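Local atomic coordinates of ribonuclease VapC (Haemophilus influenzae, PDB entry 6NKL), a protein that probably acts as the toxic, magnesium-dependent ribonuclease of a toxin-antitoxin system, with a PIN-domain fold. Residues I2-T7 / L107-V112; M36-Y41 / L71-Q76; L79-W84 / I102-L107; L113-V118 / L127-W132. All blocks are in the same frame, centred on the assembly; numbering follows the deposited sequence.

Contact 1 of 4, residues I2-T7 / L107-V112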
loop_
_atom_site.group_PDB
_atom_site.type_symbol
_atom_site.label_atom_id
_atom_site.label_comp_id
_atom_site.label_asym_id
_atom_site.label_seq_id
_atom_site.Cartn_x
_atom_site.Cartn_y
_atom_site.Cartn_z
ATOM N N ILE B 2 19.420 -6.426 -3.447
ATOM C CA ILE B 2 18.281 -6.485 -2.544
ATOM C C ILE B 2 17.274 -7.454 -3.127
ATOM O O ILE B 2 16.745 -7.225 -4.220
ATOM C CB ILE B 2 17.651 -5.110 -2.329
ATOM C CG1 ILE B 2 18.635 -4.162 -1.639
ATOM C CG2 ILE B 2 16.372 -5.289 -1.508
ATOM C CD1 ILE B 2 18.152 -2.732 -1.640
ATOM N N TYR B 3 17.048 -8.541 -2.403
ATOM C CA TYR B 3 16.059 -9.559 -2.718
ATOM C C TYR B 3 14.846 -9.398 -1.793
ATOM O O TYR B 3 14.953 -9.586 -0.568
ATOM C CB TYR B 3 16.690 -10.943 -2.537
ATOM C CG TYR B 3 17.752 -11.315 -3.578
ATOM C CD1 TYR B 3 17.379 -11.739 -4.844
ATOM C CD2 TYR B 3 19.116 -11.274 -3.281
ATOM C CE1 TYR B 3 18.324 -12.081 -5.795
ATOM C CE2 TYR B 3 20.075 -11.628 -4.247
ATOM C CZ TYR B 3 19.661 -12.039 -5.490
ATOM O OH TYR B 3 20.558 -12.379 -6.478
ATOM N N MET B 4 13.686 -9.108 -2.377
ATOM C CA MET B 4 12.444 -8.889 -1.627
ATOM C C MET B 4 11.557 -10.122 -1.787
ATOM O O MET B 4 11.083 -10.420 -2.883
ATOM C CB MET B 4 11.723 -7.628 -2.111
ATOM C CG MET B 4 10.342 -7.366 -1.453
ATOM S SD MET B 4 9.607 -5.775 -1.895
ATOM C CE MET B 4 10.607 -4.650 -0.892
ATOM N N LEU B 5 11.327 -10.826 -0.695
ATOM C CA LEU B 5 10.481 -12.007 -0.715
ATOM C C LEU B 5 9.029 -11.565 -0.634
ATOM O O LEU B 5 8.634 -10.884 0.325
ATOM C CB LEU B 5 10.794 -12.935 0.450
ATOM C CG LEU B 5 12.241 -13.259 0.779
ATOM C CD1 LEU B 5 12.187 -14.363 1.812
ATOM C CD2 LEU B 5 12.975 -13.676 -0.435
ATOM N N ASP B 6 8.241 -11.973 -1.613
ATOM C CA ASP B 6 6.839 -11.604 -1.633
ATOM C C ASP B 6 6.056 -12.526 -0.689
ATOM O O ASP B 6 6.588 -13.464 -0.096
ATOM C CB ASP B 6 6.323 -11.623 -3.070
ATOM C CG ASP B 6 5.773 -12.977 -3.508
ATOM O OD1 ASP B 6 6.173 -14.029 -2.939
ATOM O OD2 ASP B 6 4.934 -12.975 -4.467
ATOM N N THR B 7 4.763 -12.271 -0.564
ATOM C CA THR B 7 3.939 -13.025 0.380
ATOM C C THR B 7 3.801 -14.489 -0.026
ATOM O O THR B 7 3.762 -15.367 0.836
ATOM C CB THR B 7 2.565 -12.367 0.467
ATOM O OG1 THR B 7 2.728 -10.968 0.733
ATOM C CG2 THR B 7 1.712 -13.025 1.541
ATOM N N LEU B 107 10.206 -2.248 -7.374
ATOM C CA LEU B 107 10.637 -1.266 -8.376
ATOM C C LEU B 107 11.281 -0.057 -7.716
ATOM O O LEU B 107 12.312 0.441 -8.170
ATOM C CB LEU B 107 9.460 -0.807 -9.232
ATOM C CG LEU B 107 8.939 -1.805 -10.254
ATOM C CD1 LEU B 107 7.701 -1.224 -10.839
ATOM C CD2 LEU B 107 9.984 -2.050 -11.358
ATOM N N SER B 108 10.699 0.418 -6.625
ATOM C CA SER B 108 11.183 1.634 -5.998
ATOM C C SER B 108 12.548 1.446 -5.366
ATOM O O SER B 108 13.233 2.432 -5.102
ATOM C CB SER B 108 10.211 2.109 -4.910
ATOM O OG SER B 108 10.286 1.235 -3.788
ATOM N N LEU B 109 12.930 0.217 -5.068
ATOM C CA LEU B 109 14.223 -0.060 -4.470
ATOM C C LEU B 109 15.228 -0.591 -5.482
ATOM O O LEU B 109 16.363 -0.867 -5.109
ATOM C CB LEU B 109 14.063 -1.076 -3.331
ATOM C CG LEU B 109 13.240 -0.629 -2.125
ATOM C CD1 LEU B 109 12.867 -1.808 -1.261
ATOM C CD2 LEU B 109 13.996 0.374 -1.301
ATOM N N ASN B 110 14.822 -0.745 -6.738
ATOM C CA ASN B 110 15.491 -1.622 -7.711
ATOM C C ASN B 110 15.899 -2.958 -7.083
ATOM O O ASN B 110 17.001 -3.476 -7.275
ATOM C CB ASN B 110 16.679 -0.911 -8.355
ATOM C CG ASN B 110 17.081 -1.534 -9.680
ATOM O OD1 ASN B 110 16.240 -1.965 -10.477
ATOM N ND2 ASN B 110 18.383 -1.609 -9.908
ATOM N N ALA B 111 14.951 -3.552 -6.371
ATOM C CA ALA B 111 15.123 -4.877 -5.813
ATOM C C ALA B 111 14.690 -5.933 -6.815
ATOM O O ALA B 111 13.948 -5.673 -7.767
ATOM C CB ALA B 111 14.311 -5.034 -4.525
ATOM N N VAL B 112 15.177 -7.142 -6.595
ATOM C CA VAL B 112 14.697 -8.316 -7.314
ATOM C C VAL B 112 13.589 -8.926 -6.465
ATOM O O VAL B 112 13.806 -9.237 -5.295
ATOM C CB VAL B 112 15.837 -9.319 -7.546
ATOM C CG1 VAL B 112 15.319 -10.621 -8.132
ATOM C CG2 VAL B 112 16.913 -8.692 -8.472
HETATM O O HOH W 1 18.925 -4.616 -5.639
#
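Tyr3 and Val112 pair in parallel register across the two segments, their CA atoms 5.0 Å apart. Val112 brackets Tyr3 with both its backbone polar atoms: its N gives a hydrogen bond to Ile2 O at 2.8 Å, and its O accepts from Met4 N at 2.9 Å, a nearly straight bond with an N-H...O angle of 168°. On the same face of the sheet the Tyr3 and Val112 side chains run side by side, pointing the same way, and CD1 of the Tyr3 ring lies 3.9 Å from Val112 CB. Central strand 2-5 of the parallel PIN-domain sheet here pairs with the start of strand 112-115, which follows helix 97-109 after a short turn; the helix ends in a Schellman motif with Asn110 at positive phi. A water ties Asn110 O to Ile2 N, accepting from the nitrogen. On the other face, Ala111 CB touches Ile2 CG2 at 3.7 Å. Further toward the helix, Met4 crosses Leu109 at about a right angle, its chain bent at the last torsion (chi3 -75°), and Met4 CE reaches Leu109 CD1 at 3.6 Å. Asp6, a predicted magnesium ligand, follows the strand and caps helix 7-15 through OD1 to Ile9 N.

Contact 2 of 4, residues M36-Y41 / L71-Q76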
loop_
_atom_site.group_PDB
_atom_site.type_symbol
_atom_site.label_atom_id
_atom_site.label_comp_id
_atom_site.label_asym_id
_atom_site.label_seq_id
_atom_site.Cartn_x
_atom_site.Cartn_y
_atom_site.Cartn_z
ATOM N N MET B 36 11.423 -7.896 3.135
ATOM C CA MET B 36 10.032 -8.047 2.752
ATOM C C MET B 36 9.403 -6.674 2.758
ATOM O O MET B 36 9.853 -5.782 3.472
ATOM C CB MET B 36 9.261 -8.983 3.700
ATOM C CG MET B 36 9.000 -8.426 5.048
ATOM S SD MET B 36 7.985 -9.547 6.028
ATOM C CE MET B 36 9.145 -10.821 6.398
ATOM N N SER B 37 8.383 -6.500 1.930
ATOM C CA SER B 37 7.641 -5.248 1.938
ATOM C C SER B 37 6.768 -5.184 3.189
ATOM O O SER B 37 6.363 -6.216 3.755
ATOM C CB SER B 37 6.805 -5.116 0.655
ATOM O OG SER B 37 5.867 -4.049 0.710
ATOM N N PHE B 38 6.520 -3.952 3.648
ATOM C CA PHE B 38 5.520 -3.708 4.690
ATOM C C PHE B 38 4.172 -4.320 4.345
ATOM O O PHE B 38 3.413 -4.690 5.246
ATOM C CB PHE B 38 5.340 -2.209 4.932
ATOM C CG PHE B 38 4.537 -1.514 3.872
ATOM C CD1 PHE B 38 5.110 -1.178 2.661
ATOM C CD2 PHE B 38 3.213 -1.182 4.103
ATOM C CE1 PHE B 38 4.375 -0.553 1.676
ATOM C CE2 PHE B 38 2.477 -0.541 3.132
ATOM C CZ PHE B 38 3.048 -0.228 1.918
ATOM N N ILE B 39 3.847 -4.426 3.053
ATOM C CA ILE B 39 2.614 -5.084 2.648
ATOM C C ILE B 39 2.585 -6.487 3.199
ATOM O O ILE B 39 1.623 -6.904 3.852
ATOM C CB ILE B 39 2.484 -5.114 1.113
ATOM C CG1 ILE B 39 2.429 -3.677 0.567
ATOM C CG2 ILE B 39 1.292 -5.967 0.718
ATOM C CD1 ILE B 39 1.107 -2.947 0.786
ATOM N N THR B 40 3.654 -7.232 2.936
ATOM C CA THR B 40 3.731 -8.628 3.330
ATOM C C THR B 40 3.710 -8.748 4.848
ATOM O O THR B 40 3.062 -9.639 5.406
ATOM C CB THR B 40 4.997 -9.266 2.729
ATOM O OG1 THR B 40 4.907 -9.305 1.289
ATOM C CG2 THR B 40 5.204 -10.712 3.260
ATOM N N TYR B 41 4.390 -7.837 5.535
ATOM C CA TYR B 41 4.397 -7.877 6.993
ATOM C C TYR B 41 2.985 -7.677 7.535
ATOM O O TYR B 41 2.578 -8.319 8.503
ATOM C CB TYR B 41 5.361 -6.801 7.497
ATOM C CG TYR B 41 5.482 -6.619 8.987
ATOM C CD1 TYR B 41 5.809 -7.677 9.799
ATOM C CD2 TYR B 41 5.341 -5.349 9.572
ATOM C CE1 TYR B 41 5.974 -7.519 11.145
ATOM C CE2 TYR B 41 5.476 -5.175 10.937
ATOM C CZ TYR B 41 5.816 -6.276 11.719
ATOM O OH TYR B 41 5.982 -6.167 13.074
ATOM N N LEU B 71 10.700 -3.303 5.025
ATOM C CA LEU B 71 10.983 -1.982 4.486
ATOM C C LEU B 71 9.691 -1.189 4.284
ATOM O O LEU B 71 8.630 -1.746 3.951
ATOM C CB LEU B 71 11.739 -2.098 3.161
ATOM C CG LEU B 71 13.111 -2.761 3.161
ATOM C CD1 LEU B 71 13.748 -2.603 1.805
ATOM C CD2 LEU B 71 14.012 -2.174 4.212
ATOM N N TYR B 72 9.798 0.126 4.464
ATOM C CA TYR B 72 8.643 1.013 4.438
ATOM C C TYR B 72 8.764 2.005 3.294
ATOM O O TYR B 72 9.869 2.295 2.836
ATOM C CB TYR B 72 8.504 1.730 5.783
ATOM C CG TYR B 72 8.161 0.706 6.827
ATOM C CD1 TYR B 72 6.846 0.408 7.111
ATOM C CD2 TYR B 72 9.168 -0.051 7.456
ATOM C CE1 TYR B 72 6.513 -0.585 8.032
ATOM C CE2 TYR B 72 8.855 -1.027 8.394
ATOM C CZ TYR B 72 7.524 -1.294 8.680
ATOM O OH TYR B 72 7.210 -2.263 9.598
ATOM N N PRO B 73 7.648 2.492 2.773
ATOM C CA PRO B 73 7.688 3.163 1.477
ATOM C C PRO B 73 8.250 4.563 1.574
ATOM O O PRO B 73 8.308 5.166 2.644
ATOM C CB PRO B 73 6.223 3.207 1.062
ATOM C CG PRO B 73 5.486 3.241 2.324
ATOM C CD PRO B 73 6.261 2.361 3.272
ATOM N N ASN B 74 8.648 5.075 0.414
ATOM C CA ASN B 74 8.839 6.507 0.235
ATOM C C ASN B 74 8.202 6.877 -1.093
ATOM O O ASN B 74 7.489 6.078 -1.708
ATOM C CB ASN B 74 10.318 6.895 0.341
ATOM C CG ASN B 74 11.159 6.275 -0.730
ATOM O OD1 ASN B 74 10.742 5.303 -1.369
ATOM N ND2 ASN B 74 12.363 6.826 -0.941
ATOM N N GLU B 75 8.450 8.103 -1.532
ATOM C CA GLU B 75 7.696 8.652 -2.644
ATOM C C GLU B 75 7.788 7.777 -3.879
ATOM O O GLU B 75 6.818 7.689 -4.642
ATOM C CB GLU B 75 8.198 10.060 -2.955
ATOM C CG GLU B 75 7.635 10.585 -4.246
ATOM C CD GLU B 75 7.969 12.046 -4.506
ATOM O OE1 GLU B 75 9.168 12.410 -4.470
ATOM O OE2 GLU B 75 7.022 12.808 -4.785
ATOM N N GLN B 76 8.927 7.107 -4.095
ATOM C CA GLN B 76 9.126 6.386 -5.356
ATOM C C GLN B 76 8.115 5.269 -5.552
ATOM O O GLN B 76 7.732 4.989 -6.683
ATOM C CB GLN B 76 10.543 5.795 -5.448
ATOM C CG GLN B 76 11.660 6.841 -5.413
ATOM C CD GLN B 76 11.595 7.798 -6.575
ATOM O OE1 GLN B 76 11.511 7.369 -7.733
ATOM N NE2 GLN B 76 11.601 9.114 -6.277
#
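Phe38 carries the tight part of this contact. Its ring has Pro73 on one face, with CD 4.1 Å from the centroid and 25° off the normal in a CH-pi contact, and Ile39 CG1 on the opposite face, both offset toward the rim. The Phe38 and Pro73 side chains cross at about a right angle; Leu71 O sits at the ring edge, and Trp101 of the second subunit meets Phe38 edge-to-face. CB of Phe38 also meets Tyr72 CE1 at 3.7 Å. The backbone adds two hydrogen bonds: Leu71 N to Met36 O at 3.0 Å, and Phe38 N to Leu71 O at 3.1 Å, the second more bent (138°). Tyr72 OH and Tyr41 CD2 meet more loosely at 3.6 Å, where the second subunit also packs against both tyrosines; beyond Pro73 the chain draws away to the exposed Asn74. Ser37 N-caps helix 38-49, its OG accepting from Ile39 N and also bonded to His105 of helix 97-109. Its parallel bridge with Leu71 makes strands 33-37 and 69-71 neighbours in the PIN-domain sheet, connected along the chain through helices 38-49 and 54-67.

Contact 3 of 4, residues L79-W84 / I102-L107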
loop_
_atom_site.group_PDB
_atom_site.type_symbol
_atom_site.label_atom_id
_atom_site.label_comp_id
_atom_site.label_asym_id
_atom_site.label_seq_id
_atom_site.Cartn_x
_atom_site.Cartn_y
_atom_site.Cartn_z
ATOM N N LEU B 79 5.046 6.768 -7.348
ATOM C CA LEU B 79 5.252 7.008 -8.773
ATOM C C LEU B 79 5.078 5.726 -9.566
ATOM O O LEU B 79 4.374 5.704 -10.584
ATOM C CB LEU B 79 6.643 7.620 -9.009
ATOM C CG LEU B 79 6.905 8.873 -8.144
ATOM C CD1 LEU B 79 8.306 9.416 -8.288
ATOM C CD2 LEU B 79 5.868 9.984 -8.462
ATOM N N HIS B 80 5.701 4.629 -9.100
ATOM C CA HIS B 80 5.573 3.364 -9.824
ATOM C C HIS B 80 4.163 2.826 -9.758
ATOM O O HIS B 80 3.665 2.250 -10.732
ATOM C CB HIS B 80 6.538 2.321 -9.274
ATOM C CG HIS B 80 7.971 2.602 -9.589
ATOM N ND1 HIS B 80 8.525 2.315 -10.816
ATOM C CD2 HIS B 80 8.967 3.125 -8.832
ATOM C CE1 HIS B 80 9.798 2.663 -10.807
ATOM N NE2 HIS B 80 10.089 3.162 -9.618
ATOM N N TYR B 81 3.520 2.925 -8.594
ATOM C CA TYR B 81 2.155 2.422 -8.495
ATOM C C TYR B 81 1.221 3.187 -9.429
ATOM O O TYR B 81 0.384 2.583 -10.098
ATOM C CB TYR B 81 1.666 2.510 -7.059
ATOM C CG TYR B 81 0.290 1.929 -6.838
ATOM C CD1 TYR B 81 0.132 0.641 -6.368
ATOM C CD2 TYR B 81 -0.847 2.666 -7.090
ATOM C CE1 TYR B 81 -1.125 0.112 -6.158
ATOM C CE2 TYR B 81 -2.107 2.144 -6.863
ATOM C CZ TYR B 81 -2.238 0.871 -6.415
ATOM O OH TYR B 81 -3.504 0.356 -6.180
ATOM N N GLY B 82 1.356 4.520 -9.498
ATOM C CA GLY B 82 0.500 5.289 -10.389
ATOM C C GLY B 82 0.649 4.888 -11.846
ATOM O O GLY B 82 -0.337 4.796 -12.579
ATOM N N LYS B 83 1.887 4.663 -12.295
ATOM C CA LYS B 83 2.100 4.271 -13.683
ATOM C C LYS B 83 1.460 2.928 -13.962
ATOM O O LYS B 83 0.720 2.766 -14.935
ATOM C CB LYS B 83 3.596 4.205 -13.997
ATOM C CG LYS B 83 3.905 3.923 -15.460
ATOM C CD LYS B 83 5.276 3.251 -15.646
ATOM C CE LYS B 83 6.361 4.014 -14.884
ATOM N NZ LYS B 83 7.703 3.329 -14.908
ATOM N N TRP B 84 1.732 1.942 -13.103
ATOM C CA TRP B 84 1.350 0.579 -13.423
ATOM C C TRP B 84 -0.113 0.323 -13.113
ATOM O O TRP B 84 -0.769 -0.426 -13.840
ATOM C CB TRP B 84 2.280 -0.409 -12.685
ATOM C CG TRP B 84 3.590 -0.472 -13.393
ATOM C CD1 TRP B 84 4.788 0.035 -12.985
ATOM C CD2 TRP B 84 3.811 -1.034 -14.682
ATOM N NE1 TRP B 84 5.749 -0.193 -13.939
ATOM C CE2 TRP B 84 5.170 -0.840 -14.999
ATOM C CE3 TRP B 84 2.987 -1.675 -15.601
ATOM C CZ2 TRP B 84 5.731 -1.274 -16.207
ATOM C CZ3 TRP B 84 3.541 -2.114 -16.804
ATOM C CH2 TRP B 84 4.900 -1.902 -17.102
ATOM N N ILE B 102 3.460 -4.585 -3.734
ATOM C CA ILE B 102 4.720 -5.268 -3.467
ATOM C C ILE B 102 5.654 -5.121 -4.660
ATOM O O ILE B 102 6.819 -4.720 -4.515
ATOM C CB ILE B 102 4.441 -6.743 -3.115
ATOM C CG1 ILE B 102 3.763 -6.842 -1.758
ATOM C CG2 ILE B 102 5.726 -7.594 -3.039
ATOM C CD1 ILE B 102 3.217 -8.236 -1.472
ATOM N N ALA B 103 5.123 -5.343 -5.865
ATOM C CA ALA B 103 5.921 -5.171 -7.077
ATOM C C ALA B 103 6.472 -3.755 -7.170
ATOM O O ALA B 103 7.659 -3.547 -7.463
ATOM C CB ALA B 103 5.080 -5.514 -8.312
ATOM N N CYS B 104 5.619 -2.758 -6.920
ATOM C CA CYS B 104 6.071 -1.379 -7.011
ATOM C C CYS B 104 7.087 -1.068 -5.923
ATOM O O CYS B 104 7.990 -0.253 -6.136
ATOM C CB CYS B 104 4.875 -0.424 -6.918
ATOM S SG CYS B 104 3.802 -0.598 -8.356
ATOM N N HIS B 105 6.943 -1.678 -4.743
ATOM C CA HIS B 105 7.982 -1.533 -3.730
ATOM C C HIS B 105 9.328 -2.014 -4.258
ATOM O O HIS B 105 10.338 -1.301 -4.173
ATOM C CB HIS B 105 7.614 -2.295 -2.490
ATOM C CG HIS B 105 8.243 -1.753 -1.250
ATOM N ND1 HIS B 105 7.767 -2.048 0.013
ATOM C CD2 HIS B 105 9.314 -0.943 -1.071
ATOM C CE1 HIS B 105 8.498 -1.408 0.912
ATOM N NE2 HIS B 105 9.454 -0.751 0.284
ATOM N N ALA B 106 9.361 -3.220 -4.818
ATOM C CA ALA B 106 10.597 -3.702 -5.425
ATOM C C ALA B 106 11.098 -2.741 -6.506
ATOM O O ALA B 106 12.287 -2.421 -6.549
ATOM C CB ALA B 106 10.387 -5.099 -6.006
ATOM N N LEU B 107 10.206 -2.248 -7.374
ATOM C CA LEU B 107 10.637 -1.266 -8.376
ATOM C C LEU B 107 11.281 -0.057 -7.716
ATOM O O LEU B 107 12.312 0.441 -8.170
ATOM C CB LEU B 107 9.460 -0.807 -9.232
ATOM C CG LEU B 107 8.939 -1.805 -10.254
ATOM C CD1 LEU B 107 7.701 -1.224 -10.839
ATOM C CD2 LEU B 107 9.984 -2.050 -11.358
#
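The His80 imidazole has Leu107 CB on one face, 3.7 Å from the ring centroid and only 11° off the normal, a CH-pi contact over the ring centre. CD1 of the same leucine turns back to His80 ND1 at 3.6 Å. It also reaches the Trp84 indole obliquely, 3.8 Å from Trp84 NE1, the two side chains crossing at about a right angle. Lys83 CD lies over one face of the Trp84 ring, offset toward its rim. The Tyr81 ring stacks on Trp101 of the same chain, and its hydroxyl is hydrogen-bonded to Asn97 of its own chain and to Asn98 of the second subunit.

Cys104 serves the Tyr81 end of the contact, Leu107 the Trp84 end, and His80 touches both. With SG anti to its carbonyl carbon (chi1 -67°), the Cys104 sulfur comes within 3.4 Å of Tyr81 CA; it stands obliquely to the Tyr81 ring, 5.5 Å from the centroid. The axes of segments 79-84 and 102-107 are 8.9 Å apart and inclined at 128°, with His80 and Cys104 at the closest CA approach. Helix 75-89 is thus laid against helix 97-109, which carries the predicted magnesium ligand Asp99. No hydrogen bond joins the two segments; cohesion comes from CH-pi, sulfur and apolar contacts, which depend on close fit more than on bond direction.

Contact 4 of 4, residues L113-V118 / L127-W132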
loop_
_atom_site.group_PDB
_atom_site.type_symbol
_atom_site.label_atom_id
_atom_site.label_comp_id
_atom_site.label_asym_id
_atom_site.label_seq_id
_atom_site.Cartn_x
_atom_site.Cartn_y
_atom_site.Cartn_z
ATOM N N LEU B 113 12.397 -9.069 -7.020
ATOM C CA LEU B 113 11.287 -9.625 -6.251
ATOM C C LEU B 113 11.281 -11.142 -6.404
ATOM O O LEU B 113 11.305 -11.658 -7.527
ATOM C CB LEU B 113 9.952 -9.030 -6.699
ATOM C CG LEU B 113 8.708 -9.450 -5.906
ATOM C CD1 LEU B 113 8.730 -8.837 -4.504
ATOM C CD2 LEU B 113 7.428 -9.061 -6.617
ATOM N N ILE B 114 11.261 -11.842 -5.268
ATOM C CA ILE B 114 11.241 -13.300 -5.205
ATOM C C ILE B 114 9.819 -13.769 -4.939
ATOM O O ILE B 114 9.208 -13.378 -3.939
ATOM C CB ILE B 114 12.164 -13.837 -4.104
ATOM C CG1 ILE B 114 13.597 -13.337 -4.254
ATOM C CG2 ILE B 114 12.171 -15.354 -4.165
ATOM C CD1 ILE B 114 14.148 -13.471 -5.640
ATOM N N THR B 115 9.314 -14.654 -5.791
ATOM C CA THR B 115 7.908 -15.000 -5.758
ATOM C C THR B 115 7.747 -16.515 -5.930
ATOM O O THR B 115 8.722 -17.263 -6.062
ATOM C CB THR B 115 7.161 -14.204 -6.832
ATOM O OG1 THR B 115 5.765 -14.472 -6.748
ATOM C CG2 THR B 115 7.644 -14.609 -8.156
ATOM N N HIS B 116 6.500 -16.967 -5.850
ATOM C CA HIS B 116 6.118 -18.336 -6.179
ATOM C C HIS B 116 4.792 -18.245 -6.902
ATOM O O HIS B 116 3.812 -17.745 -6.334
ATOM C CB HIS B 116 5.964 -19.217 -4.939
ATOM C CG HIS B 116 5.309 -20.542 -5.215
ATOM N ND1 HIS B 116 5.935 -21.549 -5.923
ATOM C CD2 HIS B 116 4.083 -21.017 -4.894
ATOM C CE1 HIS B 116 5.128 -22.592 -6.012
ATOM N NE2 HIS B 116 4.001 -22.299 -5.387
ATOM N N ASN B 117 4.776 -18.668 -8.154
ATOM C CA ASN B 117 3.530 -18.871 -8.877
ATOM C C ASN B 117 2.701 -17.583 -8.976
ATOM O O ASN B 117 1.498 -17.559 -8.700
ATOM C CB ASN B 117 2.742 -19.999 -8.211
ATOM C CG ASN B 117 1.773 -20.672 -9.152
ATOM O OD1 ASN B 117 1.809 -20.457 -10.371
ATOM N ND2 ASN B 117 0.895 -21.502 -8.590
ATOM N N VAL B 118 3.353 -16.499 -9.385
ATOM C CA VAL B 118 2.657 -15.271 -9.755
ATOM C C VAL B 118 3.163 -14.860 -11.131
ATOM O O VAL B 118 3.931 -13.905 -11.268
ATOM C CB VAL B 118 2.875 -14.155 -8.715
ATOM C CG1 VAL B 118 2.230 -12.897 -9.151
ATOM C CG2 VAL B 118 2.305 -14.572 -7.356
ATOM N N LEU B 127 9.900 -4.861 -13.934
ATOM C CA LEU B 127 10.119 -5.529 -12.662
ATOM C C LEU B 127 11.158 -6.619 -12.830
ATOM O O LEU B 127 11.034 -7.467 -13.713
ATOM C CB LEU B 127 8.809 -6.132 -12.154
ATOM C CG LEU B 127 8.901 -6.980 -10.900
ATOM C CD1 LEU B 127 9.397 -6.128 -9.774
ATOM C CD2 LEU B 127 7.542 -7.548 -10.590
ATOM N N GLN B 128 12.159 -6.615 -11.966
ATOM C CA GLN B 128 13.085 -7.735 -11.873
ATOM C C GLN B 128 12.537 -8.734 -10.852
ATOM O O GLN B 128 12.316 -8.384 -9.689
ATOM C CB GLN B 128 14.469 -7.231 -11.466
ATOM C CG GLN B 128 15.036 -6.161 -12.417
ATOM C CD GLN B 128 16.451 -5.798 -12.050
ATOM O OE1 GLN B 128 17.343 -6.645 -12.073
ATOM N NE2 GLN B 128 16.668 -4.534 -11.696
ATOM N N TRP B 129 12.290 -9.967 -11.283
ATOM C CA TRP B 129 11.789 -10.957 -10.355
ATOM C C TRP B 129 12.229 -12.354 -10.764
ATOM O O TRP B 129 12.686 -12.603 -11.890
ATOM C CB TRP B 129 10.267 -10.885 -10.237
ATOM C CG TRP B 129 9.607 -11.165 -11.519
ATOM C CD1 TRP B 129 9.521 -10.338 -12.589
ATOM C CD2 TRP B 129 8.965 -12.379 -11.888
ATOM N NE1 TRP B 129 8.843 -10.955 -13.603
ATOM C CE2 TRP B 129 8.482 -12.210 -13.198
ATOM C CE3 TRP B 129 8.722 -13.585 -11.225
ATOM C CZ2 TRP B 129 7.788 -13.213 -13.874
ATOM C CZ3 TRP B 129 8.040 -14.584 -11.890
ATOM C CH2 TRP B 129 7.572 -14.389 -13.202
ATOM N N GLN B 130 12.099 -13.253 -9.798
ATOM C CA GLN B 130 12.533 -14.630 -9.899
ATOM C C GLN B 130 11.608 -15.466 -9.040
ATOM O O GLN B 130 11.167 -15.019 -7.978
ATOM C CB GLN B 130 13.968 -14.824 -9.422
ATOM C CG GLN B 130 14.970 -14.009 -10.265
ATOM C CD GLN B 130 16.386 -14.020 -9.709
ATOM O OE1 GLN B 130 16.731 -14.840 -8.859
ATOM N NE2 GLN B 130 17.206 -13.077 -10.173
ATOM N N ASP B 131 11.332 -16.680 -9.508
ATOM C CA ASP B 131 10.591 -17.695 -8.758
ATOM C C ASP B 131 11.650 -18.654 -8.231
ATOM O O ASP B 131 12.219 -19.437 -8.988
ATOM C CB ASP B 131 9.557 -18.387 -9.650
ATOM C CG ASP B 131 8.722 -19.423 -8.904
ATOM O OD1 ASP B 131 9.290 -20.056 -7.987
ATOM O OD2 ASP B 131 7.513 -19.602 -9.230
ATOM N N TRP B 132 11.964 -18.551 -6.951
ATOM C CA TRP B 132 13.010 -19.383 -6.381
ATOM C C TRP B 132 12.539 -20.792 -6.077
ATOM O O TRP B 132 13.300 -21.546 -5.473
ATOM C CB TRP B 132 13.576 -18.748 -5.108
ATOM C CG TRP B 132 14.646 -17.746 -5.349
ATOM C CD1 TRP B 132 15.058 -17.272 -6.546
ATOM C CD2 TRP B 132 15.436 -17.082 -4.360
ATOM N NE1 TRP B 132 16.072 -16.355 -6.383
ATOM C CE2 TRP B 132 16.327 -16.227 -5.044
ATOM C CE3 TRP B 132 15.507 -17.155 -2.965
ATOM C CZ2 TRP B 132 17.255 -15.440 -4.382
ATOM C CZ3 TRP B 132 16.425 -16.386 -2.315
ATOM C CH2 TRP B 132 17.280 -15.520 -3.020
#
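Leu113 pairs with Trp129 and Ile114 with Gln130 in parallel, through a backbone ladder between strands 112-115 and 128-131. Leu113 N bonds Gln128 O at 2.8 Å, Leu113 O accepts from Gln130 N at 2.9 Å, and Thr115 N bonds Gln130 O at 2.9 Å.

Beyond the ladder, one side-chain bond joins the segments: Asp131 OD2 accepts from Asn117 N at 3.1 Å, the donor standing above the carboxylate plane. The other carboxylate oxygen, OD1, is held by Thr133, which also bonds His116 ND1. Within segment 127-132, Trp132 NE1 gives a hydrogen bond to Gln130 OE1, 3.0 Å away and near the ring plane, which should help fix the indole's rotation.

This pairing sets the edge strand 128-131 against 112-115 in the parallel PIN-domain sheet. Thr115 OG1 bonds OD2 of Asp6, a predicted magnesium ligand, and so probably helps position that carboxylate.

Among the apolar contacts, Ile114 lies over one face of the Trp132 indole: Ile114 CD1 is 3.7 Å from the centroid of the five-membered ring, and Ile114 CG2 packs 3.6 Å from Trp132 CG. On the other face of the sheet, Thr115 CG2 meets Trp129 CE3 obliquely at 3.4 Å.

Overall arrangement
Contacts 1, 2 and 4 all reach the parallel sheet, whose strands run 69-71, 33-37, 2-5, 112-115, 128-131. Contact 2 lies toward one edge, contact 4 at the other, their centres about 17 Å apart on opposite sides of the chain's centre, with contact 1 between them. Contact 3 packs the helices 75-89 and 97-109 and shares Leu107 with contact 1; contacts 2 and 3 both touch the second subunit. Along the chain, contact 1 closes a long loop within which contacts 2 and 3 follow in series; contact 4 comes after it. Contacts 1 and 4 border the predicted metal site: Asp6 of contact 1 is bonded by Thr115, and the Val118 side chain lies about 4 Å from that of Asp99.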